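Local atomic coordinates of FMN-binding domain-containing protein (Clostridium perfringens, PDB entry 3O6U), a protein that is of unknown function but probably binds flavin mononucleotide (FMN). Residues H17-I25 / A35-E43; L77-V87 / F98-L106. All blocks are in the same frame, centred on the assembly; numbering follows the deposited sequence.

Interaction 1 of 2, residues H17-I25 / A35-E43; sequences HGYKAKLSI and AKYNEFNGE
K20 and F40 grip each other through both backbone bonds of a hydrogen-bonded pair: K20 N reaches F40 O at 2.7 Å, and F40 N returns to K20 O at 2.8 Å. On the sheet face that carries K20, K22 and F40, the F40 ring leans back over its partner strand. Its CG lies between its own backbone N and carbonyl carbon (chi1 69°), which swings the ring across so that K20 CB sits over one face, 4.2 Å from the ring centroid and 26° off the normal, a CH-pi contact. K22 CB approaches F40 CE2 obliquely at 3.7 Å. The same two-bond pattern recurs at K22/N38 and S24/K36, and with strand axes at 152° it defines the antiparallel beta hairpin of strands 19-27 and 32-41. Beyond the paired strands, G42 N donates to G18 O; G18 takes a positive phi in which a side chain would collide with the carbonyl O before it.

On the other face, A21, L23, Y37 and E39 gather. The side chains of L23 and Y37 cross at about a right angle, and A21 CB lies 3.9 Å from Y37 CE1. Y37 OH, itself bonded to Q97 NE2, gives a hydrogen bond to the anti lone pair of E39 OE2 at 2.9 Å. The buried E39 carboxylate has further partners on both oxygens: OE2 also takes the S94 hydroxyl, while OE1 takes a salt bridge from K48 and the hydroxyl of Y69.

Interaction 2 of 2, residues L77-V87 / F98-L106; sequences LIEKQSSDIDV and FKKLAEKVL
L77 and F98 meet obliquely, with L77 CB in the plane of the F98 ring at its edge and L77 CD2 3.7 Å from F98 CZ. I85 crosses the same ring at about a right angle, its CD1 3.8 Å from F98 CD2; this methyl and L77 CD2 lie on opposite sides of the ring plane, each in an oblique position. The I85 and K99 chains run antiparallel alongside one another, CG1 of I85 lying 3.7 Å from K99 CG. The K99 chain bends at chi3 (66°), and this turn brings NZ to I85 O at 2.8 Å, nearly in line with the carbonyl. The poorly ordered D84 carboxylate lies nearby without forming a salt bridge.

Farther along the helix, S83 CB rests on A102 CB at 3.6 Å, where the CA atoms of S83 and A102 approach to 5.0 Å. L106 CD1 packs against the backbone of S82 and S83. The chain leaves helix 66-80 at Q81, with positive phi (56°), and then runs along helix 92-111. Helix 92-111 packs on the strands: F98 touches L23 and makes an edge-to-face contact with Y37. L77 touches I25 and I32, and L73 of helix 66-80 adjoins both I85 and F98.

Interaction 1 is a backbone-bonded pairing at one edge of the sheet, whereas interaction 2 joins the end of helix 66-80 and the loop after it to helix 92-111, and relies on side-chain packing plus a single lysine-to-carbonyl bond. Each has a buried and a more exposed portion: L23, Y37 and E39 in one, L77, I85 and F98 in the other, with K22 and K36, or D84 and V87, toward solvent. Their centres are 15 Å apart, but they touch directly: L23 CD2 lies 3.5 Å from A102 N, and A21 O lies 3.7 Å from L101 CD1. The helices of interaction 2 thus cover the sheet face bearing A21, L23 and Y37.

Interaction 1 of 2, residues H17-I25 / A35-E43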
loop_
_atom_site.group_PDB
_atom_site.type_symbol
_atom_site.label_atom_id
_atom_site.label_comp_id
_atom_site.label_asym_id
_atom_site.label_seq_id
_atom_site.Cartn_x
_atom_site.Cartn_y
_atom_site.Cartn_z
ATOM N N HIS A 17 -10.320 10.116 -8.021
ATOM C CA HIS A 17 -11.244 10.433 -6.940
ATOM C C HIS A 17 -10.631 11.215 -5.792
ATOM O O HIS A 17 -11.273 11.391 -4.762
ATOM C CB HIS A 17 -11.888 9.181 -6.385
ATOM C CG HIS A 17 -12.824 8.513 -7.338
ATOM N ND1 HIS A 17 -13.479 7.340 -7.034
ATOM C CD2 HIS A 17 -13.214 8.852 -8.590
ATOM C CE1 HIS A 17 -14.231 6.986 -8.056
ATOM N NE2 HIS A 17 -14.092 7.883 -9.014
ATOM N N GLY A 18 -9.385 11.658 -5.954
ATOM C CA GLY A 18 -8.745 12.461 -4.925
ATOM C C GLY A 18 -7.959 11.699 -3.883
ATOM O O GLY A 18 -7.529 12.279 -2.895
ATOM N N TYR A 19 -7.781 10.402 -4.083
ATOM C CA TYR A 19 -7.010 9.615 -3.132
ATOM C C TYR A 19 -5.601 9.309 -3.570
ATOM O O TYR A 19 -5.346 9.012 -4.738
ATOM C CB TYR A 19 -7.665 8.267 -2.869
ATOM C CG TYR A 19 -8.994 8.382 -2.221
ATOM C CD1 TYR A 19 -9.103 8.593 -0.851
ATOM C CD2 TYR A 19 -10.157 8.284 -2.982
ATOM C CE1 TYR A 19 -10.348 8.701 -0.249
ATOM C CE2 TYR A 19 -11.398 8.384 -2.406
ATOM C CZ TYR A 19 -11.495 8.592 -1.039
ATOM O OH TYR A 19 -12.754 8.683 -0.480
ATOM N N LYS A 20 -4.685 9.417 -2.621
ATOM C CA LYS A 20 -3.313 9.008 -2.861
ATOM C C LYS A 20 -3.118 7.714 -2.072
ATOM O O LYS A 20 -3.957 7.334 -1.249
ATOM C CB LYS A 20 -2.318 10.023 -2.331
ATOM C CG LYS A 20 -2.170 11.234 -3.200
ATOM C CD LYS A 20 -1.221 12.211 -2.552
ATOM C CE LYS A 20 -0.974 13.408 -3.452
ATOM N NZ LYS A 20 -0.006 14.357 -2.822
ATOM N N ALA A 21 -2.015 7.025 -2.339
ATOM C CA ALA A 21 -1.708 5.829 -1.561
ATOM C C ALA A 21 -0.247 5.813 -1.078
ATOM O O ALA A 21 0.698 6.199 -1.785
ATOM C CB ALA A 21 -2.073 4.562 -2.316
ATOM N N LYS A 22 -0.107 5.327 0.145
ATOM C CA LYS A 22 1.144 5.293 0.858
ATOM C C LYS A 22 1.467 3.891 1.352
ATOM O O LYS A 22 0.595 3.205 1.881
ATOM C CB LYS A 22 0.989 6.220 2.072
ATOM C CG LYS A 22 2.240 6.904 2.515
ATOM C CD LYS A 22 2.027 7.606 3.830
ATOM C CE LYS A 22 3.362 7.931 4.471
ATOM N NZ LYS A 22 3.335 9.231 5.193
ATOM N N LEU A 23 2.703 3.462 1.146
ATOM C CA LEU A 23 3.138 2.187 1.680
ATOM C C LEU A 23 4.404 2.382 2.511
ATOM O O LEU A 23 5.397 2.938 2.024
ATOM C CB LEU A 23 3.433 1.174 0.570
ATOM C CG LEU A 23 4.088 -0.148 1.004
ATOM C CD1 LEU A 23 3.230 -0.858 2.055
ATOM C CD2 LEU A 23 4.291 -1.036 -0.227
ATOM N N SER A 24 4.349 1.965 3.776
ATOM C CA SER A 24 5.536 2.004 4.611
ATOM C C SER A 24 5.910 0.594 5.017
ATOM O O SER A 24 5.041 -0.259 5.218
ATOM C CB SER A 24 5.337 2.812 5.897
ATOM O OG SER A 24 5.568 4.176 5.650
ATOM N N ILE A 25 7.212 0.349 5.102
ATOM C CA ILE A 25 7.667 -0.927 5.593
ATOM C C ILE A 25 8.824 -0.746 6.568
ATOM O O ILE A 25 9.465 0.312 6.640
ATOM C CB ILE A 25 8.112 -1.927 4.456
ATOM C CG1 ILE A 25 9.252 -1.345 3.612
ATOM C CG2 ILE A 25 6.908 -2.302 3.599
ATOM C CD1 ILE A 25 9.964 -2.408 2.780
ATOM N N ALA A 35 4.395 -3.584 7.797
ATOM C CA ALA A 35 3.929 -3.066 6.521
ATOM C C ALA A 35 2.653 -2.244 6.760
ATOM O O ALA A 35 1.676 -2.762 7.303
ATOM C CB ALA A 35 3.661 -4.203 5.557
ATOM N N LYS A 36 2.680 -0.961 6.377
ATOM C CA LYS A 36 1.521 -0.066 6.543
ATOM C C LYS A 36 1.068 0.546 5.223
ATOM O O LYS A 36 1.787 1.322 4.595
ATOM C CB LYS A 36 1.819 1.049 7.571
ATOM C CG LYS A 36 0.593 1.925 7.923
ATOM C CD LYS A 36 0.608 2.397 9.392
ATOM C CE LYS A 36 0.386 3.916 9.561
ATOM N NZ LYS A 36 -0.944 4.433 9.098
ATOM N N TYR A 37 -0.132 0.187 4.791
ATOM C CA TYR A 37 -0.636 0.708 3.527
ATOM C C TYR A 37 -1.962 1.441 3.674
ATOM O O TYR A 37 -2.924 0.896 4.199
ATOM C CB TYR A 37 -0.780 -0.437 2.504
ATOM C CG TYR A 37 -1.477 -0.054 1.218
ATOM C CD1 TYR A 37 -0.793 0.606 0.200
ATOM C CD2 TYR A 37 -2.824 -0.352 1.019
ATOM C CE1 TYR A 37 -1.434 0.962 -0.989
ATOM C CE2 TYR A 37 -3.474 0.003 -0.162
ATOM C CZ TYR A 37 -2.773 0.655 -1.163
ATOM O OH TYR A 37 -3.403 1.001 -2.335
ATOM N N ASN A 38 -2.003 2.675 3.188
ATOM C CA ASN A 38 -3.207 3.474 3.247
ATOM C C ASN A 38 -3.534 4.281 2.009
ATOM O O ASN A 38 -2.667 4.967 1.459
ATOM C CB ASN A 38 -3.127 4.500 4.387
ATOM C CG ASN A 38 -3.202 3.879 5.749
ATOM O OD1 ASN A 38 -4.266 3.448 6.191
ATOM N ND2 ASN A 38 -2.069 3.817 6.426
ATOM N N GLU A 39 -4.785 4.154 1.563
ATOM C CA GLU A 39 -5.310 5.041 0.529
ATOM C C GLU A 39 -5.881 6.196 1.398
ATOM O O GLU A 39 -6.371 5.984 2.506
ATOM C CB GLU A 39 -6.357 4.349 -0.316
ATOM C CG GLU A 39 -5.700 3.220 -1.134
ATOM C CD GLU A 39 -6.691 2.222 -1.709
ATOM O OE1 GLU A 39 -7.911 2.394 -1.497
ATOM O OE2 GLU A 39 -6.248 1.259 -2.378
ATOM N N PHE A 40 -5.792 7.416 0.905
ATOM C CA PHE A 40 -6.172 8.554 1.736
ATOM C C PHE A 40 -6.336 9.815 0.917
ATOM O O PHE A 40 -5.806 9.940 -0.181
ATOM C CB PHE A 40 -5.094 8.754 2.827
ATOM C CG PHE A 40 -3.759 9.229 2.298
ATOM C CD1 PHE A 40 -3.441 10.590 2.285
ATOM C CD2 PHE A 40 -2.819 8.321 1.810
ATOM C CE1 PHE A 40 -2.205 11.043 1.795
ATOM C CE2 PHE A 40 -1.589 8.767 1.320
ATOM C CZ PHE A 40 -1.285 10.131 1.311
ATOM N N ASN A 41 -7.061 10.764 1.475
ATOM C CA ASN A 41 -7.335 11.983 0.747
ATOM C C ASN A 41 -6.112 12.886 0.738
ATOM O O ASN A 41 -5.613 13.287 1.792
ATOM C CB ASN A 41 -8.569 12.655 1.367
ATOM C CG ASN A 41 -8.947 13.942 0.682
ATOM O OD1 ASN A 41 -8.381 14.999 0.964
ATOM N ND2 ASN A 41 -9.904 13.864 -0.235
ATOM N N GLY A 42 -5.625 13.171 -0.468
ATOM C CA GLY A 42 -4.458 14.016 -0.636
ATOM C C GLY A 42 -4.437 15.296 0.182
ATOM O O GLY A 42 -3.438 15.608 0.820
ATOM N N GLU A 43 -5.558 16.000 0.207
ATOM C CA GLU A 43 -5.670 17.277 0.882
ATOM C C GLU A 43 -6.023 17.245 2.354
ATOM O O GLU A 43 -5.440 17.981 3.137
ATOM C CB GLU A 43 -6.708 18.120 0.141
ATOM C CG GLU A 43 -6.476 18.180 -1.363
ATOM C CD GLU A 43 -5.104 18.739 -1.709
ATOM O OE1 GLU A 43 -4.831 19.919 -1.366
ATOM O OE2 GLU A 43 -4.292 17.999 -2.322
#

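Interaction 2 of 2, residues L77-V87 / F98-L106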
loop_
_atom_site.group_PDB
_atom_site.type_symbol
_atom_site.label_atom_id
_atom_site.label_comp_id
_atom_site.label_asym_id
_atom_site.label_seq_id
_atom_site.Cartn_x
_atom_site.Cartn_y
_atom_site.Cartn_z
ATOM N N LEU A 77 2.057 -9.153 2.138
ATOM C CA LEU A 77 3.389 -8.650 1.815
ATOM C C LEU A 77 4.385 -9.243 2.803
ATOM O O LEU A 77 5.443 -9.731 2.417
ATOM C CB LEU A 77 3.413 -7.122 1.915
ATOM C CG LEU A 77 4.756 -6.443 1.604
ATOM C CD1 LEU A 77 5.250 -6.835 0.209
ATOM C CD2 LEU A 77 4.603 -4.944 1.715
ATOM N N ILE A 78 4.036 -9.202 4.082
ATOM C CA ILE A 78 4.909 -9.743 5.110
ATOM C C ILE A 78 5.074 -11.258 4.970
ATOM O O ILE A 78 6.166 -11.780 5.170
ATOM C CB ILE A 78 4.385 -9.352 6.504
ATOM C CG1 ILE A 78 4.440 -7.820 6.612
ATOM C CG2 ILE A 78 5.206 -10.038 7.612
ATOM C CD1 ILE A 78 3.802 -7.248 7.846
ATOM N N GLU A 79 4.002 -11.947 4.581
ATOM C CA GLU A 79 4.026 -13.395 4.376
ATOM C C GLU A 79 4.850 -13.773 3.134
ATOM O O GLU A 79 5.564 -14.766 3.137
ATOM C CB GLU A 79 2.595 -13.932 4.209
ATOM C CG GLU A 79 2.502 -15.447 3.959
ATOM C CD GLU A 79 2.850 -16.283 5.186
ATOM O OE1 GLU A 79 1.968 -16.498 6.049
ATOM O OE2 GLU A 79 4.017 -16.723 5.289
ATOM N N LYS A 80 4.764 -12.979 2.075
ATOM C CA LYS A 80 5.488 -13.289 0.843
ATOM C C LYS A 80 6.894 -12.738 0.779
ATOM O O LYS A 80 7.732 -13.237 0.030
ATOM C CB LYS A 80 4.726 -12.747 -0.371
ATOM C CG LYS A 80 3.457 -13.499 -0.716
ATOM C CD LYS A 80 3.628 -14.291 -1.999
ATOM C CE LYS A 80 2.466 -15.248 -2.205
ATOM N NZ LYS A 80 2.561 -15.973 -3.498
ATOM N N GLN A 81 7.149 -11.703 1.567
ATOM C CA GLN A 81 8.438 -11.022 1.551
ATOM C C GLN A 81 8.801 -10.530 0.138
ATOM O O GLN A 81 9.967 -10.279 -0.155
ATOM C CB GLN A 81 9.560 -11.900 2.125
ATOM C CG GLN A 81 9.402 -12.205 3.625
ATOM C CD GLN A 81 9.521 -10.979 4.517
ATOM O OE1 GLN A 81 10.490 -10.224 4.436
ATOM N NE2 GLN A 81 8.536 -10.787 5.387
ATOM N N SER A 82 7.805 -10.419 -0.742
ATOM C CA SER A 82 8.028 -9.864 -2.081
ATOM C C SER A 82 6.750 -9.171 -2.546
ATOM O O SER A 82 5.676 -9.398 -1.995
ATOM C CB SER A 82 8.412 -10.926 -3.107
ATOM O OG SER A 82 7.291 -11.712 -3.444
ATOM N N SER A 83 6.880 -8.320 -3.557
ATOM C CA SER A 83 5.752 -7.576 -4.106
ATOM C C SER A 83 4.793 -8.493 -4.848
ATOM O O SER A 83 3.635 -8.142 -5.066
ATOM C CB SER A 83 6.255 -6.518 -5.092
ATOM O OG SER A 83 6.836 -7.119 -6.247
ATOM N N ASP A 84 5.276 -9.671 -5.228
ATOM C CA ASP A 84 4.468 -10.602 -5.997
ATOM C C ASP A 84 3.392 -11.264 -5.168
ATOM O O ASP A 84 3.535 -12.418 -4.768
ATOM C CB ASP A 84 5.357 -11.669 -6.663
ATOM C CG ASP A 84 4.545 -12.783 -7.334
ATOM O OD1 ASP A 84 3.750 -12.483 -8.262
ATOM O OD2 ASP A 84 4.706 -13.959 -6.926
ATOM N N ILE A 85 2.319 -10.529 -4.893
ATOM C CA ILE A 85 1.213 -11.097 -4.133
ATOM C C ILE A 85 0.025 -11.335 -5.062
ATOM O O ILE A 85 -0.006 -10.826 -6.179
ATOM C CB ILE A 85 0.756 -10.174 -2.962
ATOM C CG1 ILE A 85 0.473 -8.760 -3.468
ATOM C CG2 ILE A 85 1.810 -10.145 -1.881
ATOM C CD1 ILE A 85 -0.722 -8.100 -2.786
ATOM N N ASP A 86 -0.943 -12.121 -4.595
ATOM C CA ASP A 86 -2.147 -12.438 -5.365
ATOM C C ASP A 86 -3.130 -11.280 -5.213
ATOM O O ASP A 86 -3.303 -10.762 -4.105
ATOM C CB ASP A 86 -2.804 -13.719 -4.834
ATOM C CG ASP A 86 -1.793 -14.810 -4.505
ATOM O OD1 ASP A 86 -0.919 -15.107 -5.356
ATOM O OD2 ASP A 86 -1.877 -15.378 -3.391
ATOM N N VAL A 87 -3.787 -10.873 -6.293
ATOM C CA VAL A 87 -4.703 -9.764 -6.138
ATOM C C VAL A 87 -5.881 -10.213 -5.288
ATOM O O VAL A 87 -6.123 -11.404 -5.148
ATOM C CB VAL A 87 -5.127 -9.135 -7.524
ATOM C CG1 VAL A 87 -3.899 -9.012 -8.418
ATOM C CG2 VAL A 87 -6.222 -9.908 -8.193
ATOM N N PHE A 98 -1.196 -1.340 -4.944
ATOM C CA PHE A 98 -0.343 -1.817 -3.840
ATOM C C PHE A 98 0.902 -2.524 -4.362
ATOM O O PHE A 98 2.009 -2.272 -3.868
ATOM C CB PHE A 98 -1.106 -2.795 -2.928
ATOM C CG PHE A 98 -0.280 -3.351 -1.758
ATOM C CD1 PHE A 98 -0.150 -2.643 -0.564
ATOM C CD2 PHE A 98 0.355 -4.595 -1.858
ATOM C CE1 PHE A 98 0.584 -3.167 0.511
ATOM C CE2 PHE A 98 1.086 -5.115 -0.795
ATOM C CZ PHE A 98 1.205 -4.397 0.393
ATOM N N LYS A 99 0.723 -3.403 -5.349
ATOM C CA LYS A 99 1.847 -4.144 -5.906
ATOM C C LYS A 99 2.914 -3.229 -6.487
ATOM O O LYS A 99 4.097 -3.457 -6.246
ATOM C CB LYS A 99 1.366 -5.188 -6.940
ATOM C CG LYS A 99 0.566 -6.334 -6.276
ATOM C CD LYS A 99 -0.019 -7.351 -7.261
ATOM C CE LYS A 99 1.072 -8.134 -7.973
ATOM N NZ LYS A 99 0.576 -9.413 -8.550
ATOM N N LYS A 100 2.521 -2.172 -7.203
ATOM C CA LYS A 100 3.523 -1.250 -7.771
ATOM C C LYS A 100 4.347 -0.537 -6.678
ATOM O O LYS A 100 5.574 -0.444 -6.778
ATOM C CB LYS A 100 2.865 -0.230 -8.711
ATOM C CG LYS A 100 2.333 -0.845 -10.026
ATOM C CD LYS A 100 1.720 0.218 -10.944
ATOM C CE LYS A 100 1.135 -0.372 -12.240
ATOM N NZ LYS A 100 -0.345 -0.595 -12.173
ATOM N N LEU A 101 3.670 -0.057 -5.633
ATOM C CA LEU A 101 4.326 0.590 -4.489
ATOM C C LEU A 101 5.262 -0.418 -3.779
ATOM O O LEU A 101 6.383 -0.063 -3.397
ATOM C CB LEU A 101 3.267 1.146 -3.523
ATOM C CG LEU A 101 2.433 2.324 -4.056
ATOM C CD1 LEU A 101 1.377 2.752 -3.050
ATOM C CD2 LEU A 101 3.349 3.470 -4.372
ATOM N N ALA A 102 4.822 -1.661 -3.592
ATOM C CA ALA A 102 5.712 -2.677 -3.014
ATOM C C ALA A 102 6.973 -2.899 -3.890
ATOM O O ALA A 102 8.082 -2.987 -3.350
ATOM C CB ALA A 102 4.970 -3.995 -2.835
ATOM N N GLU A 103 6.828 -2.986 -5.216
ATOM C CA GLU A 103 8.004 -3.167 -6.066
ATOM C C GLU A 103 8.975 -2.009 -5.831
ATOM O O GLU A 103 10.165 -2.233 -5.607
ATOM C CB GLU A 103 7.614 -3.235 -7.560
ATOM C CG GLU A 103 6.624 -4.364 -7.865
ATOM C CD GLU A 103 6.050 -4.338 -9.284
ATOM O OE1 GLU A 103 6.666 -3.721 -10.185
ATOM O OE2 GLU A 103 4.979 -4.961 -9.493
ATOM N N LYS A 104 8.475 -0.776 -5.831
ATOM C CA LYS A 104 9.363 0.352 -5.640
ATOM C C LYS A 104 9.933 0.473 -4.234
ATOM O O LYS A 104 11.109 0.800 -4.089
ATOM C CB LYS A 104 8.680 1.659 -6.045
ATOM C CG LYS A 104 9.649 2.835 -6.023
ATOM C CD LYS A 104 10.765 2.632 -7.048
ATOM C CE LYS A 104 11.673 3.858 -7.149
ATOM N NZ LYS A 104 12.719 3.717 -8.218
ATOM N N VAL A 105 9.134 0.199 -3.195
ATOM C CA VAL A 105 9.667 0.306 -1.825
ATOM C C VAL A 105 10.722 -0.775 -1.555
ATOM O O VAL A 105 11.706 -0.524 -0.854
ATOM C CB VAL A 105 8.521 0.305 -0.719
ATOM C CG1 VAL A 105 8.114 -1.108 -0.273
ATOM C CG2 VAL A 105 8.991 1.136 0.471
ATOM N N LEU A 106 10.523 -1.962 -2.132
ATOM C CA LEU A 106 11.471 -3.068 -1.994
ATOM C C LEU A 106 12.787 -2.784 -2.730
ATOM O O LEU A 106 13.840 -3.250 -2.297
ATOM C CB LEU A 106 10.836 -4.376 -2.498
ATOM C CG LEU A 106 9.742 -4.957 -1.573
ATOM C CD1 LEU A 106 9.017 -6.128 -2.225
ATOM C CD2 LEU A 106 10.362 -5.393 -0.275
#